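Long-range contacts in glycosyl hydrolase, family 38 (Enterococcus faecalis, PDB 5KBP), which probably hydrolyses alpha-mannosidic linkages in carbohydrates as a bacterial glycoside hydrolase of family 38: residues Y172-E178 with D277-G283; A222-H226 with A269-P275; Y90-D94 with L348-H353. All coordinates share one frame; numbering follows the deposited sequence.

Contact 1 of 3, residues Y172-E178 with D277-G283; sequences YSEMWWE and DLGTVTG
Residues Trp176, Trp177 and Glu178 pair in parallel with Thr280, Val281 and Thr282, the axes of strands 174-178 and 280-282 approaching to 4.7 Å with 33° between their directions. Four backbone bonds fix this register. Trp176 N donates to Gly279 O (2.9 Å) and Trp176 O accepts from Val281 N; one step on, Glu178 N gives to Val281 O (3.0 Å) and Glu178 O receives Gly283 N. Trp176 and Glu178 of one strand are thus bonded to residues on both sides of their partners, the alternation that defines a parallel ladder, and the CA-H groups of Thr280 and Thr282 add short contacts to the same two carbonyls. In the mixed sheet of the family 38 N-terminal domain, 280-282 is an outermost strand within this chain, while 174-178 is bonded along its other edge to strand 184-189.

The side chains sort by face. Trp176, Thr280, Glu178 and Thr282 share one: Leu278 CD2 lies over the five-membered ring of Trp176, 3.8 Å from its centroid, and Thr280 OG1 meets the edge of the indole. Lys184 makes a cation-pi contact with this ring. On the face of Trp177 and Val281, the indole of Trp177 has CG anti to the backbone N (chi1 -164°), which carries it along the neighbouring strand: CD1 packs on Val281 CG2, and NE1 donates to Gly283 O at 3.1 Å, the oxygen lying in the ring plane. Met175 SD touches Val281 CG2 at 3.9 Å. Before the ladder begins, Leu278 CD1 packs against Tyr172 CD2, and Tyr172 OH donates to Asp277 OD2 (2.9 Å) on its syn side, with ring and carboxylate planes turned 67° apart.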
loop_
_atom_site.group_PDB
_atom_site.type_symbol
_atom_site.label_atom_id
_atom_site.label_comp_id
_atom_site.label_asym_id
_atom_site.label_seq_id
_atom_site.Cartn_x
_atom_site.Cartn_y
_atom_site.Cartn_z
ATOM N N TYR A 172 -9.419 -20.595 -39.627
ATOM C CA TYR A 172 -8.552 -19.461 -39.898
ATOM C C TYR A 172 -8.287 -18.677 -38.620
ATOM O O TYR A 172 -8.997 -18.813 -37.620
ATOM C CB TYR A 172 -9.165 -18.532 -40.955
ATOM C CG TYR A 172 -9.712 -19.255 -42.163
ATOM C CD1 TYR A 172 -8.867 -19.709 -43.167
ATOM C CD2 TYR A 172 -11.075 -19.482 -42.303
ATOM C CE1 TYR A 172 -9.363 -20.369 -44.276
ATOM C CE2 TYR A 172 -11.581 -20.141 -43.406
ATOM C CZ TYR A 172 -10.720 -20.582 -44.389
ATOM O OH TYR A 172 -11.220 -21.239 -45.491
ATOM N N SER A 173 -7.244 -17.849 -38.671
ATOM C CA SER A 173 -6.922 -16.929 -37.589
ATOM C C SER A 173 -7.796 -15.683 -37.597
ATOM O O SER A 173 -7.612 -14.810 -36.742
ATOM C CB SER A 173 -5.445 -16.531 -37.658
ATOM O OG SER A 173 -5.071 -16.176 -38.977
ATOM N N GLU A 174 -8.726 -15.576 -38.544
ATOM C CA GLU A 174 -9.740 -14.534 -38.562
ATOM C C GLU A 174 -11.108 -15.197 -38.481
ATOM O O GLU A 174 -11.318 -16.270 -39.055
ATOM C CB GLU A 174 -9.650 -13.669 -39.826
ATOM C CG GLU A 174 -8.308 -12.979 -40.039
ATOM C CD GLU A 174 -7.242 -13.917 -40.572
ATOM O OE1 GLU A 174 -6.106 -13.887 -40.053
ATOM O OE2 GLU A 174 -7.543 -14.690 -41.504
ATOM N N MET A 175 -12.034 -14.562 -37.771
ATOM C CA MET A 175 -13.329 -15.179 -37.526
ATOM C C MET A 175 -14.331 -14.104 -37.135
ATOM O O MET A 175 -13.966 -12.973 -36.800
ATOM C CB MET A 175 -13.233 -16.251 -36.436
ATOM C CG MET A 175 -12.992 -15.689 -35.042
ATOM S SD MET A 175 -12.349 -16.912 -33.887
ATOM C CE MET A 175 -10.772 -17.289 -34.649
ATOM N N TRP A 176 -15.606 -14.476 -37.186
ATOM C CA TRP A 176 -16.677 -13.640 -36.669
ATOM C C TRP A 176 -17.010 -14.070 -35.249
ATOM O O TRP A 176 -17.077 -15.265 -34.949
ATOM C CB TRP A 176 -17.923 -13.731 -37.551
ATOM C CG TRP A 176 -17.707 -13.234 -38.944
ATOM C CD1 TRP A 176 -17.747 -13.970 -40.091
ATOM C CD2 TRP A 176 -17.403 -11.890 -39.336
ATOM N NE1 TRP A 176 -17.494 -13.166 -41.177
ATOM C CE2 TRP A 176 -17.279 -11.885 -40.740
ATOM C CE3 TRP A 176 -17.227 -10.690 -38.639
ATOM C CZ2 TRP A 176 -16.986 -10.728 -41.460
ATOM C CZ3 TRP A 176 -16.937 -9.543 -39.356
ATOM C CH2 TRP A 176 -16.819 -9.570 -40.751
ATOM N N TRP A 177 -17.208 -13.090 -34.373
ATOM C CA TRP A 177 -17.552 -13.346 -32.979
ATOM C C TRP A 177 -18.931 -12.756 -32.719
ATOM O O TRP A 177 -19.096 -11.531 -32.706
ATOM C CB TRP A 177 -16.506 -12.756 -32.037
ATOM C CG TRP A 177 -16.589 -13.300 -30.647
ATOM C CD1 TRP A 177 -17.474 -14.230 -30.183
ATOM C CD2 TRP A 177 -15.753 -12.952 -29.539
ATOM N NE1 TRP A 177 -17.241 -14.480 -28.852
ATOM C CE2 TRP A 177 -16.190 -13.707 -28.433
ATOM C CE3 TRP A 177 -14.678 -12.073 -29.373
ATOM C CZ2 TRP A 177 -15.590 -13.610 -27.180
ATOM C CZ3 TRP A 177 -14.084 -11.979 -28.128
ATOM C CH2 TRP A 177 -14.540 -12.744 -27.050
ATOM N N GLU A 178 -19.914 -13.624 -32.512
ATOM C CA GLU A 178 -21.293 -13.221 -32.278
ATOM C C GLU A 178 -21.653 -13.465 -30.820
ATOM O O GLU A 178 -21.455 -14.570 -30.304
ATOM C CB GLU A 178 -22.243 -13.987 -33.201
ATOM C CG GLU A 178 -23.708 -13.632 -33.027
ATOM C CD GLU A 178 -24.595 -14.319 -34.048
ATOM O OE1 GLU A 178 -24.079 -14.724 -35.112
ATOM O OE2 GLU A 178 -25.807 -14.459 -33.784
ATOM N N ASP A 277 -16.658 -17.797 -46.549
ATOM C CA ASP A 277 -16.763 -18.996 -45.730
ATOM C C ASP A 277 -16.131 -18.827 -44.354
ATOM O O ASP A 277 -15.752 -19.824 -43.728
ATOM C CB ASP A 277 -16.131 -20.187 -46.453
ATOM C CG ASP A 277 -14.621 -20.076 -46.553
ATOM O OD1 ASP A 277 -14.113 -18.944 -46.695
ATOM O OD2 ASP A 277 -13.942 -21.122 -46.482
ATOM N N LEU A 278 -16.010 -17.593 -43.870
ATOM C CA LEU A 278 -15.369 -17.354 -42.585
ATOM C C LEU A 278 -16.217 -17.921 -41.452
ATOM O O LEU A 278 -17.439 -17.751 -41.422
ATOM C CB LEU A 278 -15.141 -15.859 -42.375
ATOM C CG LEU A 278 -14.017 -15.488 -41.408
ATOM C CD1 LEU A 278 -12.667 -15.883 -41.990
ATOM C CD2 LEU A 278 -14.051 -14.005 -41.076
ATOM N N GLY A 279 -15.558 -18.601 -40.518
ATOM C CA GLY A 279 -16.253 -19.214 -39.407
ATOM C C GLY A 279 -16.757 -18.197 -38.399
ATOM O O GLY A 279 -16.381 -17.024 -38.396
ATOM N N THR A 280 -17.633 -18.673 -37.517
ATOM C CA THR A 280 -18.244 -17.828 -36.501
ATOM C C THR A 280 -18.271 -18.566 -35.172
ATOM O O THR A 280 -18.789 -19.684 -35.090
ATOM C CB THR A 280 -19.667 -17.415 -36.897
ATOM O OG1 THR A 280 -19.635 -16.713 -38.145
ATOM C CG2 THR A 280 -20.278 -16.515 -35.831
ATOM N N VAL A 281 -17.708 -17.943 -34.141
ATOM C CA VAL A 281 -17.790 -18.443 -32.775
ATOM C C VAL A 281 -18.834 -17.624 -32.033
ATOM O O VAL A 281 -19.020 -16.430 -32.293
ATOM C CB VAL A 281 -16.423 -18.388 -32.061
ATOM C CG1 VAL A 281 -15.459 -19.362 -32.706
ATOM C CG2 VAL A 281 -15.858 -16.977 -32.089
ATOM N N THR A 282 -19.529 -18.270 -31.099
ATOM C CA THR A 282 -20.655 -17.656 -30.409
ATOM C C THR A 282 -20.504 -17.822 -28.905
ATOM O O THR A 282 -20.288 -18.935 -28.416
ATOM C CB THR A 282 -21.985 -18.267 -30.866
ATOM O OG1 THR A 282 -22.153 -18.056 -32.271
ATOM C CG2 THR A 282 -23.146 -17.628 -30.116
ATOM N N GLY A 283 -20.622 -16.710 -28.178
ATOM C CA GLY A 283 -20.697 -16.768 -26.729
ATOM C C GLY A 283 -19.339 -16.806 -26.044
ATOM O O GLY A 283 -18.348 -16.256 -26.527
#

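Contact 2 of 3, residues A222-H226 with A269-P275; sequences ASTNH and AVQEELP
Ala269, near the end of helix 263-270, sets its CB over one face of the His226 imidazole, 4.1 Å from the ring centroid and 17° off the normal, a CH-pi contact. In the next residue, Val270, CG2 stands anti to the backbone N and reaches Thr224 OG1 at 3.5 Å, the two side chains crossing at about a right angle. The same hydroxyl oxygen accepts a hydrogen bond from His226 N (3.0 Å), closing an ST turn that shapes the loop ahead of strand 226-231. Glu273 follows, its chain extended beyond CG: His226 NE2 donates to OE2 at 3.2 Å, nearly straight at 169°. The carboxylate lies at the imidazole edge, but the donor comes from above the carboxylate plane, 56° out of it. A water donates to Glu273 OE1 and is weakly bonded to Asn225 ND2. Glu273 O meets Thr224 CG2 at 3.2 Å, while Leu274 CD1 touches the same methyl. Pro275 then lays CG against Ser223 CB (3.9 Å).

Tyr10 OH is hydrogen-bonded to His226 ND1, so both ring nitrogens are engaged, which should restrain the imidazole's rotation; the adjacent carboxylate could favour a protonated ring, though the Tyr10 bond leaves its charge unsettled.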
loop_
_atom_site.group_PDB
_atom_site.type_symbol
_atom_site.label_atom_id
_atom_site.label_comp_id
_atom_site.label_asym_id
_atom_site.label_seq_id
_atom_site.Cartn_x
_atom_site.Cartn_y
_atom_site.Cartn_z
ATOM N N ALA A 222 -4.081 -18.475 -42.271
ATOM C CA ALA A 222 -4.383 -17.195 -42.901
ATOM C C ALA A 222 -5.495 -17.374 -43.929
ATOM O O ALA A 222 -5.361 -18.172 -44.863
ATOM C CB ALA A 222 -3.133 -16.615 -43.553
ATOM N N SER A 223 -6.595 -16.642 -43.752
ATOM C CA SER A 223 -7.679 -16.627 -44.725
ATOM C C SER A 223 -7.466 -15.602 -45.829
ATOM O O SER A 223 -8.177 -15.645 -46.839
ATOM C CB SER A 223 -9.016 -16.353 -44.029
ATOM O OG SER A 223 -8.958 -15.157 -43.273
ATOM N N THR A 224 -6.517 -14.685 -45.657
ATOM C CA THR A 224 -6.171 -13.684 -46.655
ATOM C C THR A 224 -4.673 -13.763 -46.934
ATOM O O THR A 224 -3.943 -14.542 -46.313
ATOM C CB THR A 224 -6.557 -12.273 -46.191
ATOM O OG1 THR A 224 -5.641 -11.836 -45.179
ATOM C CG2 THR A 224 -7.966 -12.264 -45.616
ATOM N N ASN A 225 -4.212 -12.949 -47.879
ATOM C CA ASN A 225 -2.785 -12.824 -48.150
ATOM C C ASN A 225 -2.087 -11.875 -47.186
ATOM O O ASN A 225 -0.912 -11.554 -47.394
ATOM C CB ASN A 225 -2.561 -12.359 -49.591
ATOM C CG ASN A 225 -3.023 -13.380 -50.609
ATOM O OD1 ASN A 225 -2.924 -14.586 -50.382
ATOM N ND2 ASN A 225 -3.534 -12.903 -51.737
ATOM N N HIS A 226 -2.780 -11.423 -46.144
ATOM C CA HIS A 226 -2.236 -10.480 -45.178
ATOM C C HIS A 226 -1.912 -11.226 -43.889
ATOM O O HIS A 226 -2.807 -11.797 -43.254
ATOM C CB HIS A 226 -3.225 -9.343 -44.923
ATOM C CG HIS A 226 -3.638 -8.621 -46.169
ATOM N ND1 HIS A 226 -2.874 -7.627 -46.743
ATOM C CD2 HIS A 226 -4.730 -8.757 -46.958
ATOM C CE1 HIS A 226 -3.479 -7.179 -47.827
ATOM N NE2 HIS A 226 -4.608 -7.848 -47.980
ATOM N N ALA A 269 -6.793 -3.755 -43.896
ATOM C CA ALA A 269 -6.383 -4.530 -45.063
ATOM C C ALA A 269 -6.949 -5.946 -45.039
ATOM O O ALA A 269 -7.380 -6.459 -46.078
ATOM C CB ALA A 269 -4.857 -4.573 -45.152
ATOM N N VAL A 270 -6.959 -6.595 -43.872
ATOM C CA VAL A 270 -7.355 -8.001 -43.819
ATOM C C VAL A 270 -8.865 -8.144 -43.980
ATOM O O VAL A 270 -9.345 -9.086 -44.622
ATOM C CB VAL A 270 -6.847 -8.656 -42.520
ATOM C CG1 VAL A 270 -7.457 -7.995 -41.291
ATOM C CG2 VAL A 270 -7.143 -10.148 -42.525
ATOM N N GLN A 271 -9.638 -7.211 -43.419
ATOM C CA GLN A 271 -11.092 -7.282 -43.497
ATOM C C GLN A 271 -11.634 -6.876 -44.860
ATOM O O GLN A 271 -12.824 -7.084 -45.122
ATOM C CB GLN A 271 -11.718 -6.402 -42.412
ATOM C CG GLN A 271 -11.411 -6.855 -40.994
ATOM C CD GLN A 271 -11.937 -5.893 -39.948
ATOM O OE1 GLN A 271 -13.144 -5.785 -39.736
ATOM N NE2 GLN A 271 -11.027 -5.182 -39.291
ATOM N N GLU A 272 -10.798 -6.306 -45.726
ATOM C CA GLU A 272 -11.248 -5.916 -47.056
ATOM C C GLU A 272 -11.277 -7.101 -48.013
ATOM O O GLU A 272 -12.054 -7.098 -48.973
ATOM C CB GLU A 272 -10.343 -4.807 -47.597
ATOM C CG GLU A 272 -10.913 -4.025 -48.766
ATOM C CD GLU A 272 -10.259 -2.665 -48.918
ATOM O OE1 GLU A 272 -10.981 -1.648 -48.875
ATOM O OE2 GLU A 272 -9.019 -2.613 -49.061
ATOM N N GLU A 273 -10.457 -8.119 -47.760
ATOM C CA GLU A 273 -10.378 -9.315 -48.589
ATOM C C GLU A 273 -10.794 -10.549 -47.798
ATOM O O GLU A 273 -10.174 -11.610 -47.888
ATOM C CB GLU A 273 -8.971 -9.483 -49.158
ATOM C CG GLU A 273 -8.443 -8.245 -49.867
ATOM C CD GLU A 273 -6.956 -8.326 -50.157
ATOM O OE1 GLU A 273 -6.367 -9.408 -49.956
ATOM O OE2 GLU A 273 -6.376 -7.304 -50.580
ATOM N N LEU A 274 -11.855 -10.419 -47.015
ATOM C CA LEU A 274 -12.303 -11.506 -46.149
ATOM C C LEU A 274 -13.175 -12.478 -46.938
ATOM O O LEU A 274 -14.115 -12.048 -47.614
ATOM C CB LEU A 274 -13.080 -10.945 -44.962
ATOM C CG LEU A 274 -12.734 -11.464 -43.566
ATOM C CD1 LEU A 274 -11.242 -11.347 -43.301
ATOM C CD2 LEU A 274 -13.525 -10.702 -42.514
ATOM N N PRO A 275 -12.903 -13.780 -46.878
ATOM C CA PRO A 275 -13.712 -14.739 -47.636
ATOM C C PRO A 275 -15.094 -14.922 -47.026
ATOM O O PRO A 275 -15.342 -14.618 -45.857
ATOM C CB PRO A 275 -12.896 -16.033 -47.556
ATOM C CG PRO A 275 -12.115 -15.898 -46.292
ATOM C CD PRO A 275 -11.798 -14.433 -46.154
HETATM O O HOH W 1 -4.187 -9.477 -51.934
#

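Contact 3 of 3, residues Y90-D94 with L348-H353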
loop_
_atom_site.group_PDB
_atom_site.type_symbol
_atom_site.label_atom_id
_atom_site.label_comp_id
_atom_site.label_asym_id
_atom_site.label_seq_id
_atom_site.Cartn_x
_atom_site.Cartn_y
_atom_site.Cartn_z
ATOM N N TYR A 90 -7.963 1.128 -20.281
ATOM C CA TYR A 90 -7.105 1.697 -19.249
ATOM C C TYR A 90 -6.104 0.663 -18.747
ATOM O O TYR A 90 -4.911 0.953 -18.616
ATOM C CB TYR A 90 -7.963 2.235 -18.102
ATOM C CG TYR A 90 -7.184 2.785 -16.928
ATOM C CD1 TYR A 90 -6.492 3.986 -17.026
ATOM C CD2 TYR A 90 -7.152 2.109 -15.716
ATOM C CE1 TYR A 90 -5.782 4.493 -15.950
ATOM C CE2 TYR A 90 -6.446 2.606 -14.636
ATOM C CZ TYR A 90 -5.764 3.799 -14.759
ATOM O OH TYR A 90 -5.061 4.296 -13.685
ATOM N N ILE A 91 -6.577 -0.552 -18.472
ATOM C CA ILE A 91 -5.727 -1.676 -18.103
ATOM C C ILE A 91 -6.218 -2.909 -18.853
ATOM O O ILE A 91 -7.319 -2.931 -19.407
ATOM C CB ILE A 91 -5.717 -1.932 -16.579
ATOM C CG1 ILE A 91 -7.141 -1.892 -16.012
ATOM C CG2 ILE A 91 -4.835 -0.918 -15.871
ATOM C CD1 ILE A 91 -7.828 -3.240 -15.948
ATOM N N LEU A 92 -5.379 -3.941 -18.867
ATOM C CA LEU A 92 -5.742 -5.238 -19.427
ATOM C C LEU A 92 -6.241 -6.117 -18.287
ATOM O O LEU A 92 -5.448 -6.591 -17.468
ATOM C CB LEU A 92 -4.555 -5.879 -20.139
ATOM C CG LEU A 92 -3.938 -5.099 -21.301
ATOM C CD1 LEU A 92 -2.938 -5.973 -22.046
ATOM C CD2 LEU A 92 -5.016 -4.570 -22.237
ATOM N N GLN A 93 -7.549 -6.336 -18.235
ATOM C CA GLN A 93 -8.191 -6.949 -17.084
ATOM C C GLN A 93 -8.414 -8.441 -17.294
ATOM O O GLN A 93 -8.227 -8.985 -18.384
ATOM C CB GLN A 93 -9.534 -6.269 -16.795
ATOM C CG GLN A 93 -10.677 -6.740 -17.690
ATOM C CD GLN A 93 -10.648 -6.127 -19.079
ATOM O OE1 GLN A 93 -9.643 -5.550 -19.497
ATOM N NE2 GLN A 93 -11.758 -6.244 -19.798
ATOM N N ASP A 94 -8.823 -9.102 -16.214
ATOM C CA ASP A 94 -9.446 -10.413 -16.297
ATOM C C ASP A 94 -10.943 -10.213 -16.485
ATOM O O ASP A 94 -11.572 -9.457 -15.737
ATOM C CB ASP A 94 -9.170 -11.241 -15.043
ATOM C CG ASP A 94 -9.793 -12.624 -15.113
ATOM O OD1 ASP A 94 -10.992 -12.755 -14.791
ATOM O OD2 ASP A 94 -9.085 -13.578 -15.498
ATOM N N LEU A 348 -9.222 0.051 -10.609
ATOM C CA LEU A 348 -8.806 -0.619 -11.836
ATOM C C LEU A 348 -7.347 -1.049 -11.799
ATOM O O LEU A 348 -6.968 -1.968 -12.534
ATOM C CB LEU A 348 -9.053 0.288 -13.043
ATOM C CG LEU A 348 -10.514 0.459 -13.461
ATOM C CD1 LEU A 348 -10.640 1.497 -14.560
ATOM C CD2 LEU A 348 -11.097 -0.867 -13.917
ATOM N N GLN A 349 -6.520 -0.410 -10.968
ATOM C CA GLN A 349 -5.128 -0.824 -10.842
ATOM C C GLN A 349 -4.987 -2.172 -10.145
ATOM O O GLN A 349 -3.910 -2.773 -10.201
ATOM C CB GLN A 349 -4.326 0.245 -10.098
ATOM C CG GLN A 349 -4.098 1.512 -10.911
ATOM C CD GLN A 349 -3.566 2.662 -10.078
ATOM O OE1 GLN A 349 -2.964 2.458 -9.024
ATOM N NE2 GLN A 349 -3.796 3.884 -10.548
ATOM N N ASN A 350 -6.041 -2.651 -9.488
ATOM C CA ASN A 350 -6.091 -4.010 -8.965
ATOM C C ASN A 350 -6.720 -4.988 -9.947
ATOM O O ASN A 350 -6.834 -6.176 -9.629
ATOM C CB ASN A 350 -6.868 -4.050 -7.644
ATOM C CG ASN A 350 -6.046 -3.566 -6.471
ATOM O OD1 ASN A 350 -4.827 -3.447 -6.562
ATOM N ND2 ASN A 350 -6.710 -3.293 -5.354
ATOM N N HIS A 351 -7.124 -4.519 -11.124
ATOM C CA HIS A 351 -7.821 -5.347 -12.099
ATOM C C HIS A 351 -6.979 -5.911 -13.248
ATOM O O HIS A 351 -7.536 -6.660 -14.059
ATOM C CB HIS A 351 -8.991 -4.557 -12.684
ATOM C CG HIS A 351 -10.141 -4.400 -11.738
ATOM N ND1 HIS A 351 -11.241 -3.620 -12.023
ATOM C CD2 HIS A 351 -10.362 -4.932 -10.513
ATOM C CE1 HIS A 351 -12.089 -3.675 -11.011
ATOM N NE2 HIS A 351 -11.581 -4.466 -10.082
ATOM N N PRO A 352 -5.680 -5.604 -13.396
ATOM C CA PRO A 352 -4.878 -6.393 -14.342
ATOM C C PRO A 352 -4.938 -7.870 -13.983
ATOM O O PRO A 352 -4.977 -8.237 -12.807
ATOM C CB PRO A 352 -3.468 -5.819 -14.178
ATOM C CG PRO A 352 -3.703 -4.411 -13.825
ATOM C CD PRO A 352 -4.920 -4.422 -12.937
ATOM N N HIS A 353 -4.958 -8.719 -15.016
ATOM C CA HIS A 353 -5.304 -10.124 -14.806
ATOM C C HIS A 353 -4.378 -10.791 -13.796
ATOM O O HIS A 353 -4.837 -11.545 -12.934
ATOM C CB HIS A 353 -5.306 -10.882 -16.137
ATOM C CG HIS A 353 -4.001 -10.839 -16.870
ATOM N ND1 HIS A 353 -3.594 -9.745 -17.602
ATOM C CD2 HIS A 353 -3.022 -11.765 -17.001
ATOM C CE1 HIS A 353 -2.416 -9.993 -18.143
ATOM N NE2 HIS A 353 -2.046 -11.212 -17.794
#
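Ile91 and Leu348 make the apolar centre: Ile91 CG1 lies 4.2 Å from Leu348 CB, and Ile91 CD1 packs on His351 CB at 3.7 Å. With CG1 placed between the backbone N and the carbonyl carbon (chi1 46°), the isoleucine brings this branch against the type I turn Leu348-His351, CG1 lying 3.5 Å from Leu348 O, while its CG2 meets Pro352 CG. Beside it Tyr90 CD2 touches Leu348 CD1 at 3.7 Å, the ring lying obliquely to that methyl.

Polar groups take over at both ends. At one, Gln349 NE2 gives a weak bond to Tyr90 OH (3.4 Å), its amide only 29° from the ring plane. At the other, Leu92 O accepts from His353 N at 3.3 Å, a bent bond of 138°, and also receives the CA-H of Pro352. In the reverse sense, the CA-H of Gln93 points to His351 O at 3.1 Å, and Asp94 CB packs on His353 CB. Pro352 occupies the N-cap position of helix 353-356, so the exchange of backbone contacts takes place where that helix starts.

The contact is buried and joins a loop of the family 38 N-terminal domain to the middle domain. Helix 100-117 flanks it, with Ile109 touching both Tyr90 and Leu348; Ile59 of helix 59-65 meets Tyr90, Ile91 and Gln349, and Arg371 of helix 362-393 touches Gln349.

Contacts 1 and 2 form one continuous patch, with centres about 13 Å apart: Tyr172 packs on Ser223, Trp176 on Leu274 and Glu174 on Val270. Helix 263-270 of contact 2 precedes strand 280-282 of contact 1, so a single run of chain serves both, and the segments of contact 2 lie between those of contact 1 in sequence. Contact 3 spans the widest interval, 90-94 to 348-353, enclosing the other two. Its centre is about 26 Å from that of contact 1 and about 32 Å from that of contact 2. All four segments of contacts 1 and 2 lie within the family 38 N-terminal domain, whereas contact 3 joins that domain to the middle domain.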